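Local coordinates for protein putative oxidoreductase yhhX (Escherichia coli K-12, PDB 3F4L) that probably acts as an NADP-dependent oxidoreductase of the Gfo/Idh/MocA family, perhaps oxidising scyllo-inositol, at residues 97-109 against 319-331. Numbering follows the deposited sequence.
Sequences PFTPTLAQAKELF and ESEVLTNLEILER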
ATOM      1  N   PRO A  97      21.178 -16.414  -0.571  1.00 22.55           N
ATOM      2  CA  PRO A  97      19.948 -17.211  -0.539  1.00 22.07           C
ATOM      3  C   PRO A  97      20.274 -18.617  -0.031  1.00 20.30           C
ATOM      4  O   PRO A  97      21.336 -19.151  -0.333  1.00 19.38           O
ATOM      5  CB  PRO A  97      19.506 -17.247  -2.010  1.00 22.83           C
ATOM      6  CG  PRO A  97      20.572 -16.440  -2.775  1.00 21.50           C
ATOM      7  CD  PRO A  97      21.782 -16.481  -1.907  1.00 21.63           C
ATOM      8  N   PHE A  98      19.361 -19.200   0.734  1.00 20.96           N
ATOM      9  CA  PHE A  98      19.541 -20.542   1.292  1.00 22.41           C
ATOM     10  C   PHE A  98      20.004 -21.519   0.214  1.00 23.70           C
ATOM     11  O   PHE A  98      21.035 -22.180   0.350  1.00 24.48           O
ATOM     12  CB  PHE A  98      18.222 -21.020   1.898  1.00 22.95           C
ATOM     13  CG  PHE A  98      18.364 -22.212   2.790  1.00 23.17           C
ATOM     14  CD1 PHE A  98      19.263 -22.193   3.853  1.00 24.70           C
ATOM     15  CD2 PHE A  98      17.604 -23.350   2.573  1.00 23.23           C
ATOM     16  CE1 PHE A  98      19.405 -23.296   4.692  1.00 24.99           C
ATOM     17  CE2 PHE A  98      17.736 -24.466   3.408  1.00 26.97           C
ATOM     18  CZ  PHE A  98      18.639 -24.435   4.469  1.00 26.88           C
ATOM     19  N   THR A  99      19.226 -21.599  -0.859  1.00 22.38           N
ATOM     20  CA  THR A  99      19.533 -22.464  -1.995  1.00 23.59           C
ATOM     21  C   THR A  99      18.961 -21.790  -3.223  1.00 24.66           C
ATOM     22  O   THR A  99      18.126 -20.890  -3.110  1.00 24.68           O
ATOM     23  CB  THR A  99      18.882 -23.867  -1.878  1.00 22.12           C
ATOM     24  OG1 THR A  99      17.483 -23.729  -1.589  1.00 19.32           O
ATOM     25  CG2 THR A  99      19.559 -24.683  -0.790  1.00 19.60           C
ATOM     26  N   PRO A 100      19.414 -22.200  -4.416  1.00 26.29           N
ATOM     27  CA  PRO A 100      18.882 -21.574  -5.625  1.00 26.85           C
ATOM     28  C   PRO A 100      17.428 -21.962  -5.855  1.00 26.25           C
ATOM     29  O   PRO A 100      16.663 -21.196  -6.449  1.00 24.76           O
ATOM     30  CB  PRO A 100      19.791 -22.119  -6.732  1.00 26.68           C
ATOM     31  CG  PRO A 100      21.086 -22.410  -6.008  1.00 27.25           C
ATOM     32  CD  PRO A 100      20.580 -23.045  -4.733  1.00 26.43           C
ATOM     33  N   THR A 101      17.049 -23.145  -5.376  1.00 26.41           N
ATOM     34  CA  THR A 101      15.693 -23.643  -5.577  1.00 26.46           C
ATOM     35  C   THR A 101      15.032 -24.318  -4.382  1.00 27.19           C
ATOM     36  O   THR A 101      15.687 -24.700  -3.408  1.00 27.75           O
ATOM     37  CB  THR A 101      15.654 -24.649  -6.737  1.00 27.69           C
ATOM     38  OG1 THR A 101      16.215 -25.897  -6.306  1.00 28.56           O
ATOM     39  CG2 THR A 101      16.458 -24.127  -7.908  1.00 27.86           C
ATOM     40  N   LEU A 102      13.718 -24.489  -4.493  1.00 26.62           N
ATOM     41  CA  LEU A 102      12.906 -25.114  -3.457  1.00 24.91           C
ATOM     42  C   LEU A 102      13.304 -26.580  -3.258  1.00 24.71           C
ATOM     43  O   LEU A 102      13.439 -27.053  -2.126  1.00 21.56           O
ATOM     44  CB  LEU A 102      11.431 -24.998  -3.853  1.00 27.59           C
ATOM     45  CG  LEU A 102      10.319 -25.382  -2.876  1.00 29.02           C
ATOM     46  CD1 LEU A 102      10.461 -24.598  -1.581  1.00 29.70           C
ATOM     47  CD2 LEU A 102       8.963 -25.098  -3.532  1.00 28.92           C
ATOM     48  N   ALA A 103      13.497 -27.297  -4.361  1.00 24.34           N
ATOM     49  CA  ALA A 103      13.889 -28.702  -4.290  1.00 25.23           C
ATOM     50  C   ALA A 103      15.225 -28.873  -3.548  1.00 25.47           C
ATOM     51  O   ALA A 103      15.348 -29.729  -2.672  1.00 24.19           O
ATOM     52  CB  ALA A 103      13.983 -29.291  -5.703  1.00 25.95           C
ATOM     53  N   GLN A 104      16.225 -28.064  -3.893  1.00 26.07           N
ATOM     54  CA  GLN A 104      17.519 -28.162  -3.219  1.00 26.64           C
ATOM     55  C   GLN A 104      17.373 -27.892  -1.726  1.00 25.62           C
ATOM     56  O   GLN A 104      18.036 -28.530  -0.907  1.00 24.34           O
ATOM     57  CB  GLN A 104      18.524 -27.178  -3.816  1.00 27.25           C
ATOM     58  CG  GLN A 104      19.101 -27.624  -5.137  1.00 29.55           C
ATOM     59  CD  GLN A 104      20.009 -26.585  -5.750  1.00 31.30           C
ATOM     60  OE1 GLN A 104      19.550 -25.553  -6.242  1.00 34.55           O
ATOM     61  NE2 GLN A 104      21.309 -26.845  -5.718  1.00 35.11           N
ATOM     62  N   ALA A 105      16.514 -26.940  -1.376  1.00 25.18           N
ATOM     63  CA  ALA A 105      16.283 -26.614   0.025  1.00 24.42           C
ATOM     64  C   ALA A 105      15.705 -27.848   0.705  1.00 24.31           C
ATOM     65  O   ALA A 105      16.153 -28.255   1.776  1.00 22.50           O
ATOM     66  CB  ALA A 105      15.310 -25.453   0.143  1.00 24.06           C
ATOM     67  N   LYS A 106      14.711 -28.452   0.064  1.00 24.97           N
ATOM     68  CA  LYS A 106      14.079 -29.638   0.620  1.00 25.96           C
ATOM     69  C   LYS A 106      15.095 -30.760   0.780  1.00 23.47           C
ATOM     70  O   LYS A 106      15.020 -31.532   1.730  1.00 21.78           O
ATOM     71  CB  LYS A 106      12.920 -30.087  -0.275  1.00 27.25           C
ATOM     72  CG  LYS A 106      11.770 -29.090  -0.303  1.00 29.43           C
ATOM     73  CD  LYS A 106      10.560 -29.619  -1.064  1.00 28.21           C
ATOM     74  CE  LYS A 106       9.402 -28.649  -0.932  1.00 28.26           C
ATOM     75  NZ  LYS A 106       8.245 -28.984  -1.799  1.00 30.16           N
ATOM     76  N   GLU A 107      16.047 -30.832  -0.145  1.00 23.95           N
ATOM     77  CA  GLU A 107      17.087 -31.857  -0.111  1.00 26.13           C
ATOM     78  C   GLU A 107      18.049 -31.630   1.058  1.00 26.01           C
ATOM     79  O   GLU A 107      18.505 -32.577   1.702  1.00 26.21           O
ATOM     80  CB  GLU A 107      17.869 -31.841  -1.422  1.00 30.06           C
ATOM     81  CG  GLU A 107      18.800 -33.022  -1.601  1.00 33.94           C
ATOM     82  CD  GLU A 107      19.514 -32.987  -2.937  1.00 38.99           C
ATOM     83  OE1 GLU A 107      18.862 -32.622  -3.943  1.00 39.58           O
ATOM     84  OE2 GLU A 107      20.714 -33.331  -2.984  1.00 39.94           O
ATOM     85  N   LEU A 108      18.353 -30.365   1.323  1.00 24.02           N
ATOM     86  CA  LEU A 108      19.247 -30.000   2.414  1.00 22.63           C
ATOM     87  C   LEU A 108      18.627 -30.386   3.767  1.00 20.32           C
ATOM     88  O   LEU A 108      19.310 -30.916   4.642  1.00 21.48           O
ATOM     89  CB  LEU A 108      19.520 -28.491   2.355  1.00 22.54           C
ATOM     90  CG  LEU A 108      20.949 -27.955   2.232  1.00 23.40           C
ATOM     91  CD1 LEU A 108      21.770 -28.757   1.238  1.00 20.39           C
ATOM     92  CD2 LEU A 108      20.883 -26.495   1.821  1.00 17.21           C
ATOM     93  N   PHE A 109      17.332 -30.124   3.935  1.00 19.56           N
ATOM     94  CA  PHE A 109      16.648 -30.455   5.181  1.00 21.35           C
ATOM     95  C   PHE A 109      16.565 -31.974   5.401  1.00 21.95           C
ATOM     96  O   PHE A 109      16.758 -32.456   6.519  1.00 22.44           O
ATOM     97  CB  PHE A 109      15.241 -29.845   5.193  1.00 21.21           C
ATOM     98  CG  PHE A 109      15.225 -28.347   5.289  1.00 19.10           C
ATOM     99  CD1 PHE A 109      15.829 -27.701   6.368  1.00 18.54           C
ATOM    100  CD2 PHE A 109      14.578 -27.584   4.329  1.00 20.85           C
ATOM    101  CE1 PHE A 109      15.781 -26.314   6.488  1.00 19.69           C
ATOM    102  CE2 PHE A 109      14.523 -26.198   4.436  1.00 18.96           C
ATOM    103  CZ  PHE A 109      15.127 -25.561   5.521  1.00 16.69           C
ATOM    104  N   GLU A 319      11.531 -24.940   9.448  1.00 19.69           N
ATOM    105  CA  GLU A 319      11.721 -25.457   8.091  1.00 21.02           C
ATOM    106  C   GLU A 319      10.621 -24.949   7.155  1.00 17.64           C
ATOM    107  O   GLU A 319      10.901 -24.497   6.044  1.00 15.09           O
ATOM    108  CB  GLU A 319      11.725 -27.000   8.121  1.00 23.23           C
ATOM    109  CG  GLU A 319      12.066 -27.691   6.793  1.00 30.91           C
ATOM    110  CD  GLU A 319      12.050 -29.227   6.902  1.00 35.24           C
ATOM    111  OE1 GLU A 319      12.663 -29.758   7.856  1.00 36.93           O
ATOM    112  OE2 GLU A 319      11.437 -29.899   6.034  1.00 33.76           O
ATOM    113  N   SER A 320       9.371 -25.019   7.610  1.00 16.00           N
ATOM    114  CA  SER A 320       8.239 -24.578   6.801  1.00 17.22           C
ATOM    115  C   SER A 320       8.323 -23.106   6.409  1.00 16.50           C
ATOM    116  O   SER A 320       7.880 -22.727   5.333  1.00 17.14           O
ATOM    117  CB  SER A 320       6.915 -24.833   7.533  1.00 17.47           C
ATOM    118  OG  SER A 320       6.821 -24.086   8.735  1.00 19.95           O
ATOM    119  N   GLU A 321       8.884 -22.277   7.278  1.00 16.58           N
ATOM    120  CA  GLU A 321       9.015 -20.854   6.974  1.00 18.03           C
ATOM    121  C   GLU A 321      10.020 -20.660   5.841  1.00 17.23           C
ATOM    122  O   GLU A 321       9.848 -19.808   4.971  1.00 18.24           O
ATOM    123  CB  GLU A 321       9.472 -20.087   8.221  1.00 17.67           C
ATOM    124  CG  GLU A 321       8.522 -20.268   9.399  1.00 19.76           C
ATOM    125  CD  GLU A 321       8.987 -19.575  10.669  1.00 22.39           C
ATOM    126  OE1 GLU A 321      10.146 -19.770  11.083  1.00 23.51           O
ATOM    127  OE2 GLU A 321       8.182 -18.838  11.268  1.00 26.54           O
ATOM    128  N   VAL A 322      11.073 -21.464   5.846  1.00 18.03           N
ATOM    129  CA  VAL A 322      12.090 -21.357   4.814  1.00 18.41           C
ATOM    130  C   VAL A 322      11.519 -21.783   3.467  1.00 17.23           C
ATOM    131  O   VAL A 322      11.709 -21.101   2.469  1.00 16.77           O
ATOM    132  CB  VAL A 322      13.321 -22.228   5.157  1.00 19.49           C
ATOM    133  CG1 VAL A 322      14.374 -22.101   4.079  1.00 18.90           C
ATOM    134  CG2 VAL A 322      13.885 -21.801   6.494  1.00 18.77           C
ATOM    135  N   LEU A 323      10.804 -22.906   3.445  1.00 18.44           N
ATOM    136  CA  LEU A 323      10.225 -23.404   2.201  1.00 18.45           C
ATOM    137  C   LEU A 323       9.145 -22.462   1.657  1.00 19.57           C
ATOM    138  O   LEU A 323       9.017 -22.285   0.442  1.00 18.63           O
ATOM    139  CB  LEU A 323       9.640 -24.803   2.420  1.00 18.72           C
ATOM    140  CG  LEU A 323      10.665 -25.899   2.755  1.00 16.32           C
ATOM    141  CD1 LEU A 323       9.960 -27.224   3.021  1.00 15.37           C
ATOM    142  CD2 LEU A 323      11.639 -26.038   1.606  1.00 17.38           C
ATOM    143  N   THR A 324       8.367 -21.862   2.552  1.00 18.16           N
ATOM    144  CA  THR A 324       7.320 -20.949   2.112  1.00 18.86           C
ATOM    145  C   THR A 324       7.962 -19.715   1.462  1.00 17.51           C
ATOM    146  O   THR A 324       7.485 -19.221   0.442  1.00 18.93           O
ATOM    147  CB  THR A 324       6.413 -20.521   3.291  1.00 17.87           C
ATOM    148  OG1 THR A 324       5.692 -21.660   3.785  1.00 16.95           O
ATOM    149  CG2 THR A 324       5.428 -19.466   2.841  1.00 19.48           C
ATOM    150  N   ASN A 325       9.059 -19.236   2.042  1.00 18.36           N
ATOM    151  CA  ASN A 325       9.756 -18.064   1.505  1.00 18.80           C
ATOM    152  C   ASN A 325      10.270 -18.336   0.085  1.00 17.96           C
ATOM    153  O   ASN A 325       9.994 -17.573  -0.847  1.00 17.56           O
ATOM    154  CB  ASN A 325      10.921 -17.693   2.434  1.00 19.09           C
ATOM    155  CG  ASN A 325      11.399 -16.272   2.243  1.00 22.97           C
ATOM    156  OD1 ASN A 325      11.613 -15.546   3.220  1.00 27.39           O
ATOM    157  ND2 ASN A 325      11.585 -15.864   0.996  1.00 20.04           N
ATOM    158  N   LEU A 326      11.016 -19.423  -0.077  1.00 18.05           N
ATOM    159  CA  LEU A 326      11.556 -19.791  -1.383  1.00 19.14           C
ATOM    160  C   LEU A 326      10.465 -19.987  -2.432  1.00 18.33           C
ATOM    161  O   LEU A 326      10.617 -19.574  -3.583  1.00 15.75           O
ATOM    162  CB  LEU A 326      12.380 -21.076  -1.267  1.00 21.28           C
ATOM    163  CG  LEU A 326      13.824 -20.959  -0.760  1.00 22.37           C
ATOM    164  CD1 LEU A 326      13.897 -20.020   0.442  1.00 27.18           C
ATOM    165  CD2 LEU A 326      14.325 -22.363  -0.391  1.00 23.13           C
ATOM    166  N   GLU A 327       9.369 -20.627  -2.039  1.00 17.60           N
ATOM    167  CA  GLU A 327       8.270 -20.872  -2.971  1.00 20.13           C
ATOM    168  C   GLU A 327       7.626 -19.561  -3.423  1.00 19.09           C
ATOM    169  O   GLU A 327       7.364 -19.364  -4.613  1.00 18.73           O
ATOM    170  CB  GLU A 327       7.218 -21.770  -2.320  1.00 21.70           C
ATOM    171  CG  GLU A 327       6.105 -22.185  -3.246  1.00 26.84           C
ATOM    172  CD  GLU A 327       5.081 -23.066  -2.560  1.00 30.38           C
ATOM    173  OE1 GLU A 327       5.481 -24.030  -1.875  1.00 31.82           O
ATOM    174  OE2 GLU A 327       3.871 -22.801  -2.715  1.00 36.05           O
ATOM    175  N   ILE A 328       7.378 -18.664  -2.470  1.00 20.01           N
ATOM    176  CA  ILE A 328       6.774 -17.374  -2.788  1.00 18.12           C
ATOM    177  C   ILE A 328       7.669 -16.586  -3.750  1.00 19.42           C
ATOM    178  O   ILE A 328       7.192 -16.022  -4.730  1.00 17.66           O
ATOM    179  CB  ILE A 328       6.507 -16.545  -1.499  1.00 15.92           C
ATOM    180  CG1 ILE A 328       5.385 -17.219  -0.683  1.00 16.69           C
ATOM    181  CG2 ILE A 328       6.091 -15.119  -1.871  1.00 13.49           C
ATOM    182  CD1 ILE A 328       5.104 -16.592   0.697  1.00 11.52           C
ATOM    183  N   LEU A 329       8.970 -16.558  -3.481  1.00 20.21           N
ATOM    184  CA  LEU A 329       9.891 -15.847  -4.356  1.00 21.52           C
ATOM    185  C   LEU A 329       9.864 -16.422  -5.779  1.00 22.67           C
ATOM    186  O   LEU A 329       9.753 -15.677  -6.759  1.00 22.92           O
ATOM    187  CB  LEU A 329      11.317 -15.912  -3.786  1.00 21.60           C
ATOM    188  CG  LEU A 329      11.561 -15.057  -2.537  1.00 20.26           C
ATOM    189  CD1 LEU A 329      12.952 -15.312  -1.978  1.00 18.55           C
ATOM    190  CD2 LEU A 329      11.391 -13.580  -2.908  1.00 22.82           C
ATOM    191  N   GLU A 330       9.942 -17.745  -5.887  1.00 22.78           N
ATOM    192  CA  GLU A 330       9.935 -18.406  -7.193  1.00 25.11           C
ATOM    193  C   GLU A 330       8.670 -18.137  -7.984  1.00 24.64           C
ATOM    194  O   GLU A 330       8.726 -17.777  -9.156  1.00 23.86           O
ATOM    195  CB  GLU A 330      10.089 -19.927  -7.044  1.00 28.57           C
ATOM    196  CG  GLU A 330      11.374 -20.392  -6.379  1.00 34.36           C
ATOM    197  CD  GLU A 330      11.591 -21.894  -6.524  1.00 38.70           C
ATOM    198  OE1 GLU A 330      10.642 -22.668  -6.255  1.00 38.81           O
ATOM    199  OE2 GLU A 330      12.715 -22.300  -6.906  1.00 40.41           O
ATOM    200  N   ARG A 331       7.522 -18.319  -7.340  1.00 24.80           N
ATOM    201  CA  ARG A 331       6.247 -18.124  -8.010  1.00 24.81           C
ATOM    202  C   ARG A 331       5.962 -16.673  -8.392  1.00 24.70           C
ATOM    203  O   ARG A 331       4.987 -16.391  -9.085  1.00 22.85           O
ATOM    204  CB  ARG A 331       5.114 -18.694  -7.151  1.00 25.80           C
ATOM    205  CG  ARG A 331       5.250 -20.208  -6.924  1.00 27.52           C
ATOM    206  CD  ARG A 331       3.938 -20.828  -6.457  1.00 27.41           C
ATOM    207  NE  ARG A 331       2.899 -20.655  -7.465  1.00 27.04           N
ATOM    208  CZ  ARG A 331       1.627 -21.002  -7.302  1.00 29.88           C
ATOM    209  NH1 ARG A 331       1.226 -21.544  -6.159  1.00 30.32           N
ATOM    210  NH2 ARG A 331       0.756 -20.807  -8.286  1.00 29.18           N
TER
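L102 and L323 each act as a knob in a hole of the opposing helix where a helix of the nucleotide-binding Rossmann domain packs nearly antiparallel (167°) on one from the C-terminal alpha/beta domain, a worked example of helix packing between domains. L102 sits among L323, L326, E327 and E330; CG anti to the backbone N (chi1 -171°) sends the branch across, and CD1 comes to 3.7 Å from L323 CD2. That same L323 methyl fills the hole formed by L102, A105, K106 and F109. Beside them, L326 CD2 presses on A105 CB at 3.3 Å, tighter than usual for two carbons. L102 N reaches E330 OE2 in a weak 3.4 Å hydrogen bond. At the far end E319 lays CG over the centre of the F109 ring in a CH-pi contact, its carboxylate stacked 7° from the ring plane, while V322 CG1 meets the ring edge. With F109 cut back to an alanine, E319 CG is likely to lose the ring face it lies over, and a gap would probably open beside V322. V119 of strand 119-121 also touches F98 and F109. At the start of helix 102-115, T101 is the N-cap, its OG1 accepting from Q104 N at 3.2 Å.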